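Local coordinates for beta-lactamase Mb2281c (Mycobacterium bovis, PDB 3I7J), which probably hydrolyses beta-lactams or related substrates as a serine hydrolase of the beta-lactamase family, at residues L45-A50 against Y102-L107; G193-N198 against K210-T215; L163-T168 against K239-L244; T178-P183 against P197-L202. All coordinates share one frame; numbering follows the deposited sequence.

Contact 1 of 4, residues L45-A50 against Y102-L107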
loop_
_atom_site.group_PDB
_atom_site.type_symbol
_atom_site.label_atom_id
_atom_site.label_comp_id
_atom_site.label_asym_id
_atom_site.label_seq_id
_atom_site.Cartn_x
_atom_site.Cartn_y
_atom_site.Cartn_z
ATOM N N LEU A 45 3.103 -1.252 -4.003
ATOM C CA LEU A 45 3.756 -1.822 -5.180
ATOM C C LEU A 45 5.272 -1.776 -5.003
ATOM O O LEU A 45 5.971 -2.762 -5.254
ATOM C CB LEU A 45 3.352 -1.051 -6.445
ATOM C CG LEU A 45 1.872 -1.060 -6.839
ATOM C CD1 LEU A 45 1.674 -0.189 -8.070
ATOM C CD2 LEU A 45 1.414 -2.491 -7.138
ATOM N N VAL A 46 5.780 -0.628 -4.569
ATOM C CA VAL A 46 7.210 -0.465 -4.359
ATOM C C VAL A 46 7.661 -1.363 -3.215
ATOM O O VAL A 46 8.735 -1.970 -3.279
ATOM C CB VAL A 46 7.562 1.013 -4.040
ATOM C CG1 VAL A 46 9.036 1.145 -3.680
ATOM C CG2 VAL A 46 7.239 1.888 -5.245
ATOM N N ALA A 47 6.842 -1.448 -2.171
ATOM C CA ALA A 47 7.168 -2.292 -1.022
ATOM C C ALA A 47 7.298 -3.755 -1.446
ATOM O O ALA A 47 8.204 -4.462 -0.999
ATOM C CB ALA A 47 6.098 -2.165 0.042
ATOM N N ARG A 48 6.392 -4.212 -2.308
ATOM C CA ARG A 48 6.445 -5.598 -2.749
ATOM C C ARG A 48 7.695 -5.826 -3.588
ATOM O O ARG A 48 8.294 -6.908 -3.555
ATOM C CB ARG A 48 5.202 -5.961 -3.556
ATOM C CG ARG A 48 5.037 -7.458 -3.768
ATOM C CD ARG A 48 4.908 -8.168 -2.439
ATOM N NE ARG A 48 3.903 -9.224 -2.473
ATOM C CZ ARG A 48 3.373 -9.763 -1.384
ATOM N NH1 ARG A 48 2.469 -10.722 -1.492
ATOM N NH2 ARG A 48 3.749 -9.329 -0.184
ATOM N N ALA A 49 8.087 -4.803 -4.340
ATOM C CA ALA A 49 9.284 -4.885 -5.167
ATOM C C ALA A 49 10.511 -4.981 -4.253
ATOM O O ALA A 49 11.444 -5.744 -4.528
ATOM C CB ALA A 49 9.386 -3.658 -6.065
ATOM N N ALA A 50 10.504 -4.214 -3.160
ATOM C CA ALA A 50 11.616 -4.241 -2.202
ATOM C C ALA A 50 11.669 -5.589 -1.469
ATOM O O ALA A 50 12.738 -6.050 -1.075
ATOM C CB ALA A 50 11.480 -3.104 -1.191
ATOM N N TYR A 102 10.107 10.560 0.966
ATOM C CA TYR A 102 11.532 10.487 0.685
ATOM C C TYR A 102 12.136 9.185 1.204
ATOM O O TYR A 102 13.123 8.693 0.655
ATOM C CB TYR A 102 12.268 11.706 1.264
ATOM C CG TYR A 102 13.716 11.793 0.827
ATOM C CD1 TYR A 102 14.740 11.357 1.663
ATOM C CD2 TYR A 102 14.055 12.230 -0.458
ATOM C CE1 TYR A 102 16.064 11.343 1.233
ATOM C CE2 TYR A 102 15.383 12.220 -0.899
ATOM C CZ TYR A 102 16.379 11.772 -0.049
ATOM O OH TYR A 102 17.690 11.730 -0.475
ATOM N N GLY A 103 11.539 8.628 2.255
ATOM C CA GLY A 103 12.016 7.365 2.783
ATOM C C GLY A 103 11.903 6.304 1.696
ATOM O O GLY A 103 12.764 5.433 1.583
ATOM N N PHE A 104 10.854 6.375 0.878
ATOM C CA PHE A 104 10.684 5.398 -0.189
ATOM C C PHE A 104 11.604 5.685 -1.367
ATOM O O PHE A 104 11.937 4.777 -2.126
ATOM C CB PHE A 104 9.219 5.325 -0.654
ATOM C CG PHE A 104 8.438 4.191 -0.028
ATOM C CD1 PHE A 104 8.484 3.975 1.349
ATOM C CD2 PHE A 104 7.657 3.346 -0.811
ATOM C CE1 PHE A 104 7.766 2.931 1.942
ATOM C CE2 PHE A 104 6.931 2.296 -0.231
ATOM C CZ PHE A 104 6.990 2.092 1.148
ATOM N N THR A 105 12.026 6.935 -1.530
ATOM C CA THR A 105 12.939 7.236 -2.625
ATOM C C THR A 105 14.298 6.651 -2.277
ATOM O O THR A 105 14.978 6.119 -3.147
ATOM C CB THR A 105 13.104 8.749 -2.870
ATOM O OG1 THR A 105 13.615 9.360 -1.685
ATOM C CG2 THR A 105 11.777 9.382 -3.229
ATOM N N VAL A 106 14.700 6.751 -1.009
ATOM C CA VAL A 106 15.988 6.189 -0.599
ATOM C C VAL A 106 15.921 4.670 -0.760
ATOM O O VAL A 106 16.908 4.025 -1.134
ATOM C CB VAL A 106 16.351 6.553 0.866
ATOM C CG1 VAL A 106 17.703 5.925 1.242
ATOM C CG2 VAL A 106 16.451 8.070 1.012
ATOM N N LEU A 107 14.742 4.111 -0.500
ATOM C CA LEU A 107 14.512 2.672 -0.630
ATOM C C LEU A 107 14.676 2.256 -2.092
ATOM O O LEU A 107 15.416 1.321 -2.401
ATOM C CB LEU A 107 13.102 2.316 -0.158
ATOM C CG LEU A 107 12.669 0.860 -0.347
ATOM C CD1 LEU A 107 13.557 -0.043 0.498
ATOM C CD2 LEU A 107 11.207 0.706 0.071
#
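Phe104 is the first residue of 102-107 to reach across, and its ring meets Val46 and Ala47 of 45-50. The rim atom CD2 of Phe104 lies 3.9 Å from Val46 CG1, a branch that stands anti to the backbone N of Val46 (chi1 174°), and the two side chains slide past each other in opposite directions. Farther round the ring, CE2 of Phe104 comes to 4.2 Å from Ala47 N, and CZ of Phe104 lies near Ala47 CB. Both Val46 and Ala47 approach the ring obliquely, and the ring also meets His78 with nearly parallel planes. One turn on, Leu107 places its CD2 4.3 Å above the centre of the Phe104 ring. The same CD2 of Leu107 is 4.0 Å from Ala50 CB, with Leu107 CD1 almost as near, so the forked end of the leucine straddles a small methyl. All five touching residues are buried and apolar. The helix axes stay 11.0 Å apart and cross at 33°, running in broadly the same direction, and the gap is bridged by Phe104 and Leu107. Helix 72-76 closes on this seam through Leu76, which touches Ala50 and Leu107, and Phe119 of helix 119-131 packs on Val46.

Contact 2 of 4, residues G193-N198 against K210-T215; sequences GVQRPN and KSPHWT
Lys210 reaches past Gln195 to Asn198, and its ammonium ends 2.8 Å from the side-chain oxygen, NZ of Lys210 donating to OD1 of Asn198. The donor is tilted 29° from the carbonyl plane. The lysine chain is extended beyond CG and brings NZ alongside Asn198, where it also forms a salt bridge with Glu205 and a hydrogen bond with Asp199 O. This is the tight part. Gln195 crosses the lysine at about a right angle, CG of Gln195 lying 4.1 Å from CG of Lys210. A bend at chi2 (-69°) brings CD of Gln195 to 3.7 Å from Lys210 CB, close to the Ser211 backbone. The other side is looser. Ser211 and Pro212 are exposed and border the contact at its solvent side, while Pro197 offers little more than its carbonyl, Pro197 O being 4.0 Å from Lys210 CG. Both prolines follow cis peptide bonds, which kink the two chains here. Gln195 closes strand 193-195, paired with 187-189 in a small antiparallel hairpin, so the contact joins that two-stranded hairpin and its outgoing chain to the loop between strands 205-206 and 224-228.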
loop_
_atom_site.group_PDB
_atom_site.type_symbol
_atom_site.label_atom_id
_atom_site.label_comp_id
_atom_site.label_asym_id
_atom_site.label_seq_id
_atom_site.Cartn_x
_atom_site.Cartn_y
_atom_site.Cartn_z
ATOM N N GLY A 193 -5.058 12.108 11.386
ATOM C CA GLY A 193 -4.453 12.561 12.631
ATOM C C GLY A 193 -3.644 11.542 13.410
ATOM O O GLY A 193 -3.375 10.437 12.930
ATOM N N VAL A 194 -3.248 11.933 14.619
ATOM C CA VAL A 194 -2.466 11.081 15.504
ATOM C C VAL A 194 -3.152 9.747 15.753
ATOM O O VAL A 194 -4.373 9.682 15.918
ATOM C CB VAL A 194 -2.237 11.745 16.889
ATOM C CG1 VAL A 194 -1.383 10.836 17.773
ATOM C CG2 VAL A 194 -1.565 13.095 16.719
ATOM N N GLN A 195 -2.357 8.681 15.773
ATOM C CA GLN A 195 -2.865 7.334 16.031
ATOM C C GLN A 195 -1.931 6.674 17.039
ATOM O O GLN A 195 -0.707 6.760 16.915
ATOM C CB GLN A 195 -2.919 6.519 14.730
ATOM C CG GLN A 195 -3.899 7.077 13.696
ATOM C CD GLN A 195 -5.358 6.924 14.106
ATOM O OE1 GLN A 195 -6.215 7.722 13.722
ATOM N NE2 GLN A 195 -5.645 5.895 14.873
ATOM N N ARG A 196 -2.515 6.034 18.049
ATOM C CA ARG A 196 -1.733 5.372 19.096
ATOM C C ARG A 196 -2.158 3.919 19.266
ATOM O O ARG A 196 -3.145 3.633 19.930
ATOM C CB ARG A 196 -1.914 6.088 20.432
ATOM C CG ARG A 196 -1.577 7.569 20.423
ATOM C CD ARG A 196 -1.890 8.200 21.780
ATOM N NE ARG A 196 -1.710 9.649 21.756
ATOM C CZ ARG A 196 -0.546 10.242 21.533
ATOM N NH1 ARG A 196 0.538 9.509 21.323
ATOM N NH2 ARG A 196 -0.471 11.568 21.494
ATOM N N PRO A 197 -1.403 2.977 18.681
ATOM C CA PRO A 197 -0.199 3.236 17.889
ATOM C C PRO A 197 -0.517 3.380 16.401
ATOM O O PRO A 197 -1.636 3.096 15.969
ATOM C CB PRO A 197 0.651 2.004 18.173
ATOM C CG PRO A 197 -0.388 0.912 18.169
ATOM C CD PRO A 197 -1.560 1.531 18.932
ATOM N N ASN A 198 0.465 3.823 15.621
ATOM C CA ASN A 198 0.284 3.978 14.178
ATOM C C ASN A 198 1.080 2.851 13.524
ATOM O O ASN A 198 2.126 3.071 12.935
ATOM C CB ASN A 198 0.787 5.354 13.708
ATOM C CG ASN A 198 0.370 5.667 12.277
ATOM O OD1 ASN A 198 -0.586 5.098 11.766
ATOM N ND2 ASN A 198 1.076 6.583 11.637
ATOM N N LYS A 210 -7.002 1.645 14.608
ATOM C CA LYS A 210 -6.948 3.086 14.383
ATOM C C LYS A 210 -8.345 3.655 14.195
ATOM O O LYS A 210 -9.239 2.999 13.649
ATOM C CB LYS A 210 -6.101 3.399 13.147
ATOM C CG LYS A 210 -4.628 3.073 13.309
ATOM C CD LYS A 210 -3.871 3.212 11.996
ATOM C CE LYS A 210 -2.496 2.548 12.088
ATOM N NZ LYS A 210 -1.734 2.684 10.815
ATOM N N SER A 211 -8.523 4.890 14.640
ATOM C CA SER A 211 -9.817 5.539 14.548
ATOM C C SER A 211 -9.651 7.036 14.722
ATOM O O SER A 211 -9.002 7.485 15.658
ATOM C CB SER A 211 -10.744 4.994 15.639
ATOM O OG SER A 211 -12.013 5.620 15.601
ATOM N N PRO A 212 -10.215 7.832 13.804
ATOM C CA PRO A 212 -10.977 7.374 12.639
ATOM C C PRO A 212 -10.012 6.737 11.639
ATOM O O PRO A 212 -8.798 6.887 11.775
ATOM C CB PRO A 212 -11.601 8.662 12.121
ATOM C CG PRO A 212 -10.531 9.664 12.394
ATOM C CD PRO A 212 -10.067 9.296 13.793
ATOM N N HIS A 213 -10.543 6.030 10.643
ATOM C CA HIS A 213 -9.697 5.363 9.647
ATOM C C HIS A 213 -10.405 5.289 8.299
ATOM O O HIS A 213 -11.599 5.567 8.207
ATOM C CB HIS A 213 -9.354 3.943 10.122
ATOM C CG HIS A 213 -8.150 3.353 9.450
ATOM N ND1 HIS A 213 -6.888 3.885 9.594
ATOM C CD2 HIS A 213 -8.016 2.283 8.629
ATOM C CE1 HIS A 213 -6.027 3.169 8.892
ATOM N NE2 HIS A 213 -6.685 2.192 8.297
ATOM N N TRP A 214 -9.675 4.917 7.251
ATOM C CA TRP A 214 -10.279 4.817 5.929
ATOM C C TRP A 214 -10.955 3.469 5.700
ATOM O O TRP A 214 -11.820 3.355 4.830
ATOM C CB TRP A 214 -9.242 5.091 4.830
ATOM C CG TRP A 214 -7.941 4.355 4.990
ATOM C CD1 TRP A 214 -6.892 4.696 5.798
ATOM C CD2 TRP A 214 -7.559 3.149 4.320
ATOM N NE1 TRP A 214 -5.877 3.772 5.669
ATOM C CE2 TRP A 214 -6.262 2.813 4.770
ATOM C CE3 TRP A 214 -8.190 2.315 3.383
ATOM C CZ2 TRP A 214 -5.580 1.682 4.312
ATOM C CZ3 TRP A 214 -7.512 1.190 2.930
ATOM C CH2 TRP A 214 -6.220 0.884 3.397
ATOM N N THR A 215 -10.573 2.448 6.470
ATOM C CA THR A 215 -11.197 1.131 6.326
ATOM C C THR A 215 -12.536 1.094 7.077
ATOM O O THR A 215 -12.950 2.089 7.680
ATOM C CB THR A 215 -10.286 -0.013 6.862
ATOM O OG1 THR A 215 -9.988 0.209 8.247
ATOM C CG2 THR A 215 -8.991 -0.081 6.071
#

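Contact 3 of 4, residues L163-T168 against K239-L244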
loop_
_atom_site.group_PDB
_atom_site.type_symbol
_atom_site.label_atom_id
_atom_site.label_comp_id
_atom_site.label_asym_id
_atom_site.label_seq_id
_atom_site.Cartn_x
_atom_site.Cartn_y
_atom_site.Cartn_z
ATOM N N LEU A 163 -1.585 -10.401 -2.586
ATOM C CA LEU A 163 -1.565 -10.022 -1.170
ATOM C C LEU A 163 -2.420 -10.963 -0.316
ATOM O O LEU A 163 -2.259 -11.037 0.900
ATOM C CB LEU A 163 -2.060 -8.580 -1.007
ATOM C CG LEU A 163 -1.217 -7.511 -1.708
ATOM C CD1 LEU A 163 -1.809 -6.115 -1.473
ATOM C CD2 LEU A 163 0.206 -7.577 -1.177
ATOM N N LEU A 164 -3.318 -11.688 -0.974
ATOM C CA LEU A 164 -4.226 -12.622 -0.319
ATOM C C LEU A 164 -3.573 -14.003 -0.248
ATOM O O LEU A 164 -3.663 -14.697 0.764
ATOM C CB LEU A 164 -5.521 -12.675 -1.127
ATOM C CG LEU A 164 -6.902 -12.678 -0.468
ATOM C CD1 LEU A 164 -6.964 -11.747 0.726
ATOM C CD2 LEU A 164 -7.931 -12.273 -1.525
ATOM N N ARG A 165 -2.920 -14.380 -1.344
ATOM C CA ARG A 165 -2.206 -15.653 -1.488
ATOM C C ARG A 165 -0.871 -15.305 -2.148
ATOM O O ARG A 165 -0.752 -15.338 -3.369
ATOM C CB ARG A 165 -2.997 -16.602 -2.399
ATOM C CG ARG A 165 -4.321 -17.075 -1.818
ATOM C CD ARG A 165 -4.085 -17.956 -0.604
ATOM N NE ARG A 165 -5.333 -18.477 -0.038
ATOM C CZ ARG A 165 -6.157 -17.779 0.735
ATOM N NH1 ARG A 165 -5.872 -16.518 1.046
ATOM N NH2 ARG A 165 -7.261 -18.345 1.197
ATOM N N PRO A 166 0.153 -14.978 -1.346
ATOM C CA PRO A 166 1.478 -14.611 -1.857
ATOM C C PRO A 166 2.098 -15.539 -2.886
ATOM O O PRO A 166 2.162 -16.746 -2.684
ATOM C CB PRO A 166 2.317 -14.509 -0.586
ATOM C CG PRO A 166 1.641 -15.474 0.342
ATOM C CD PRO A 166 0.195 -15.152 0.115
ATOM N N SER A 167 2.541 -14.961 -3.996
ATOM C CA SER A 167 3.192 -15.730 -5.041
ATOM C C SER A 167 4.492 -15.050 -5.449
ATOM O O SER A 167 5.501 -15.711 -5.707
ATOM C CB SER A 167 2.297 -15.854 -6.264
ATOM O OG SER A 167 2.942 -16.636 -7.253
ATOM N N THR A 168 4.452 -13.725 -5.511
ATOM C CA THR A 168 5.607 -12.924 -5.889
ATOM C C THR A 168 6.698 -12.987 -4.816
ATOM O O THR A 168 7.859 -12.684 -5.085
ATOM C CB THR A 168 5.180 -11.460 -6.134
ATOM O OG1 THR A 168 6.123 -10.830 -7.002
ATOM C CG2 THR A 168 5.121 -10.696 -4.843
ATOM N N LYS A 239 -8.399 -11.892 7.849
ATOM C CA LYS A 239 -9.383 -12.599 8.654
ATOM C C LYS A 239 -10.622 -12.883 7.818
ATOM O O LYS A 239 -11.166 -13.989 7.850
ATOM C CB LYS A 239 -9.761 -11.783 9.898
ATOM C CG LYS A 239 -10.700 -12.518 10.856
ATOM C CD LYS A 239 -11.050 -11.690 12.087
ATOM C CE LYS A 239 -9.842 -11.457 13.000
ATOM N NZ LYS A 239 -9.361 -12.688 13.686
ATOM N N ALA A 240 -11.065 -11.885 7.061
ATOM C CA ALA A 240 -12.234 -12.057 6.210
ATOM C C ALA A 240 -11.786 -12.747 4.935
ATOM O O ALA A 240 -12.599 -13.314 4.202
ATOM C CB ALA A 240 -12.849 -10.702 5.880
ATOM N N ASP A 241 -10.476 -12.714 4.697
ATOM C CA ASP A 241 -9.875 -13.298 3.499
ATOM C C ASP A 241 -10.551 -12.613 2.312
ATOM O O ASP A 241 -11.068 -13.266 1.405
ATOM C CB ASP A 241 -10.110 -14.817 3.454
ATOM C CG ASP A 241 -9.040 -15.560 2.662
ATOM O OD1 ASP A 241 -7.932 -15.009 2.475
ATOM O OD2 ASP A 241 -9.289 -16.711 2.240
ATOM N N LEU A 242 -10.556 -11.286 2.341
ATOM C CA LEU A 242 -11.171 -10.492 1.284
ATOM C C LEU A 242 -10.316 -9.251 1.013
ATOM O O LEU A 242 -9.590 -8.784 1.892
ATOM C CB LEU A 242 -12.573 -10.064 1.723
ATOM C CG LEU A 242 -13.802 -10.374 0.865
ATOM C CD1 LEU A 242 -13.803 -11.817 0.402
ATOM C CD2 LEU A 242 -15.044 -10.071 1.693
ATOM N N ALA A 243 -10.411 -8.719 -0.201
ATOM C CA ALA A 243 -9.663 -7.526 -0.575
ATOM C C ALA A 243 -10.590 -6.561 -1.300
ATOM O O ALA A 243 -11.520 -6.978 -1.995
ATOM C CB ALA A 243 -8.491 -7.893 -1.477
ATOM N N LEU A 244 -10.343 -5.270 -1.132
ATOM C CA LEU A 244 -11.160 -4.268 -1.796
ATOM C C LEU A 244 -10.266 -3.223 -2.416
ATOM O O LEU A 244 -9.362 -2.705 -1.768
ATOM C CB LEU A 244 -12.125 -3.596 -0.807
ATOM C CG LEU A 244 -12.881 -2.365 -1.335
ATOM C CD1 LEU A 244 -13.740 -2.739 -2.537
ATOM C CD2 LEU A 244 -13.743 -1.778 -0.222
#
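Arg165, just past the end of helix 153-164, meets Asp241 in a two-pronged salt bridge at a G1 beta bulge, where Asp241 and Leu242 both face Asp237 at the entry to strand 242-248. From CB the arginine chain sets CG beside its own backbone N, then bends at chi2 (-66°), bringing CD round; NE continues the chain straight on, and a second turn at the last torsion swings CZ toward the carboxylate. CZ of Arg165 stands 3.6 Å from Asp241 OD2. Beyond it the grip is end-on, one nitrogen to each oxygen: NH1 of Arg165 donates to Asp241 OD1 at 2.9 Å, with the N-H almost straight at 169°, and NH2 of Arg165 donates to Asp241 OD2 at 2.8 Å. Both oxygens use their syn lone pairs, and the guanidinium and carboxylate planes differ by only 10°, so the two groups lie nearly in one plane. Beneath this polar rim is the buried part of the contact. Leu164 CD1 packs 3.8 Å from Asp241 OD1 and close to Leu242 N, while its other methyl, CD2 of Leu164, reaches Ala243 CB at 4.4 Å. Pro22 touches both Arg165 and Asp241, and Val236 of the adjoining strand lies against Leu164. NH1 has a second acceptor that ties the guanidinium back to the helix end: NH1 of Arg165 is 2.9 Å from Leu164 O, approaching from above the carbonyl plane.

Contact 4 of 4, residues T178-P183 against P197-L202; sequences TTVQFP and PNDWGL
Gln181 lies across Leu202, its CG and its amide carbon CD each 3.7 Å from CD2 of Leu202, the two side chains crossing obliquely. Closer to the backbone, CG of Gln181 is 3.6 Å from the carbonyl carbon of Gly201. The glutamine bends at chi2 (-71°), which sets CD, and NE2 of Gln181 donates back to Thr179 O of its own segment at 3.2 Å, from above that carbonyl plane. Its OE1 is taken by Arg73, so both ends of the carboxamide are held and its rotation is probably fixed. One backbone bond joins the segments: Gln181 N to Trp200 O, 2.9 Å and almost straight at 177°. Around it the chains lie close enough for CA-H...O contacts, Val180 CA pointing to the same Trp200 O and Gly201 CA to Thr179 O, each at 3.5 Å. On the outer side Val180 CG2 packs on the carboxylate of Asp199, 3.7 Å from its CG. The valine's chi1 of 56° puts CG1 between backbone N and carbonyl carbon and leaves CG2 anti to N, toward the aspartate. The Trp200 side chain leads away from this loop, meeting His78 edge-to-face and also the ring of Tyr99. Two loops are thus pinned together beside a tyrosine that, with a serine and lysine of an SxxK pattern, probably marks the active site of this beta-lactamase-like fold.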
loop_
_atom_site.group_PDB
_atom_site.type_symbol
_atom_site.label_atom_id
_atom_site.label_comp_id
_atom_site.label_asym_id
_atom_site.label_seq_id
_atom_site.Cartn_x
_atom_site.Cartn_y
_atom_site.Cartn_z
ATOM N N THR A 178 3.373 -8.333 6.587
ATOM C CA THR A 178 2.062 -7.982 7.127
ATOM C C THR A 178 2.040 -7.989 8.654
ATOM O O THR A 178 0.975 -8.012 9.273
ATOM C CB THR A 178 0.952 -8.918 6.593
ATOM O OG1 THR A 178 1.319 -10.284 6.819
ATOM C CG2 THR A 178 0.741 -8.677 5.106
ATOM N N THR A 179 3.225 -7.977 9.256
ATOM C CA THR A 179 3.354 -7.943 10.709
ATOM C C THR A 179 3.905 -6.578 11.089
ATOM O O THR A 179 4.753 -6.020 10.384
ATOM C CB THR A 179 4.329 -9.014 11.225
ATOM O OG1 THR A 179 3.807 -10.311 10.928
ATOM C CG2 THR A 179 4.522 -8.880 12.728
ATOM N N VAL A 180 3.431 -6.042 12.206
ATOM C CA VAL A 180 3.894 -4.741 12.637
ATOM C C VAL A 180 5.400 -4.732 12.896
ATOM O O VAL A 180 5.942 -5.565 13.621
ATOM C CB VAL A 180 3.118 -4.245 13.898
ATOM C CG1 VAL A 180 3.225 -5.258 15.019
ATOM C CG2 VAL A 180 3.662 -2.885 14.338
ATOM N N GLN A 181 6.057 -3.776 12.255
ATOM C CA GLN A 181 7.491 -3.583 12.344
ATOM C C GLN A 181 7.726 -2.391 13.268
ATOM O O GLN A 181 7.114 -1.339 13.082
ATOM C CB GLN A 181 8.024 -3.277 10.947
ATOM C CG GLN A 181 7.681 -4.340 9.904
ATOM C CD GLN A 181 8.462 -5.617 10.125
ATOM O OE1 GLN A 181 9.659 -5.576 10.380
ATOM N NE2 GLN A 181 7.794 -6.756 10.013
ATOM N N PHE A 182 8.612 -2.546 14.248
ATOM C CA PHE A 182 8.879 -1.472 15.206
ATOM C C PHE A 182 7.553 -1.137 15.908
ATOM O O PHE A 182 7.031 -0.032 15.790
ATOM C CB PHE A 182 9.418 -0.232 14.491
ATOM C CG PHE A 182 10.682 -0.475 13.713
ATOM C CD1 PHE A 182 11.922 -0.537 14.359
ATOM C CD2 PHE A 182 10.632 -0.645 12.330
ATOM C CE1 PHE A 182 13.102 -0.766 13.634
ATOM C CE2 PHE A 182 11.794 -0.875 11.591
ATOM C CZ PHE A 182 13.038 -0.936 12.241
ATOM N N PRO A 183 6.986 -2.106 16.642
ATOM C CA PRO A 183 5.723 -1.933 17.364
ATOM C C PRO A 183 5.842 -0.944 18.513
ATOM O O PRO A 183 6.937 -0.704 19.024
ATOM C CB PRO A 183 5.431 -3.341 17.867
ATOM C CG PRO A 183 6.809 -3.852 18.172
ATOM C CD PRO A 183 7.554 -3.440 16.914
ATOM N N PRO A 197 -1.403 2.977 18.681
ATOM C CA PRO A 197 -0.199 3.236 17.889
ATOM C C PRO A 197 -0.517 3.380 16.401
ATOM O O PRO A 197 -1.636 3.096 15.969
ATOM C CB PRO A 197 0.651 2.004 18.173
ATOM C CG PRO A 197 -0.388 0.912 18.169
ATOM C CD PRO A 197 -1.560 1.531 18.932
ATOM N N ASN A 198 0.465 3.823 15.621
ATOM C CA ASN A 198 0.284 3.978 14.178
ATOM C C ASN A 198 1.080 2.851 13.524
ATOM O O ASN A 198 2.126 3.071 12.935
ATOM C CB ASN A 198 0.787 5.354 13.708
ATOM C CG ASN A 198 0.370 5.667 12.277
ATOM O OD1 ASN A 198 -0.586 5.098 11.766
ATOM N ND2 ASN A 198 1.076 6.583 11.637
ATOM N N ASP A 199 0.558 1.635 13.645
ATOM C CA ASP A 199 1.203 0.434 13.116
ATOM C C ASP A 199 1.437 0.405 11.619
ATOM O O ASP A 199 0.589 0.814 10.822
ATOM C CB ASP A 199 0.389 -0.795 13.500
ATOM C CG ASP A 199 0.470 -1.108 14.978
ATOM O OD1 ASP A 199 1.227 -0.408 15.693
ATOM O OD2 ASP A 199 -0.219 -2.059 15.410
ATOM N N TRP A 200 2.601 -0.107 11.243
ATOM C CA TRP A 200 2.960 -0.231 9.844
ATOM C C TRP A 200 3.724 -1.541 9.653
ATOM O O TRP A 200 4.427 -2.003 10.556
ATOM C CB TRP A 200 3.816 0.968 9.419
ATOM C CG TRP A 200 3.431 1.548 8.082
ATOM C CD1 TRP A 200 3.770 1.066 6.851
ATOM C CD2 TRP A 200 2.592 2.689 7.849
ATOM N NE1 TRP A 200 3.194 1.833 5.864
ATOM C CE2 TRP A 200 2.465 2.837 6.449
ATOM C CE3 TRP A 200 1.935 3.603 8.689
ATOM C CZ2 TRP A 200 1.704 3.862 5.867
ATOM C CZ3 TRP A 200 1.177 4.623 8.108
ATOM C CH2 TRP A 200 1.069 4.740 6.708
ATOM N N GLY A 201 3.569 -2.142 8.480
ATOM C CA GLY A 201 4.264 -3.381 8.183
ATOM C C GLY A 201 5.467 -3.034 7.333
ATOM O O GLY A 201 6.065 -1.975 7.529
ATOM N N LEU A 202 5.830 -3.907 6.396
ATOM C CA LEU A 202 6.967 -3.637 5.522
ATOM C C LEU A 202 6.501 -2.941 4.251
ATOM O O LEU A 202 6.539 -3.520 3.164
ATOM C CB LEU A 202 7.696 -4.937 5.156
ATOM C CG LEU A 202 8.475 -5.662 6.256
ATOM C CD1 LEU A 202 9.035 -6.969 5.698
ATOM C CD2 LEU A 202 9.597 -4.777 6.759
#

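Contacts 2 and 4 share Pro197 and Asn198, and Lys210 NZ of contact 2 lies 3.0 Å from Asp199 O of contact 4, a probable hydrogen bond; their centres are 13 Å apart. Contact 4 reaches contact 1 through Leu202 O, 3.4 Å from Ala47 CB. Contact 1 in turn touches contact 3, where Arg48 CZ packs 3.9 Å from Leu163 CD2. Contacts 2 and 3 do not meet, with nearest atoms about 6 Å apart. The likely SxxK site, Ser40, Lys43 and Tyr99, is touched by Phe104 of contact 1 and Trp200 of contact 4, whereas Asn198 lies near it without touching; contact 3 joins a helix end to the central sheet.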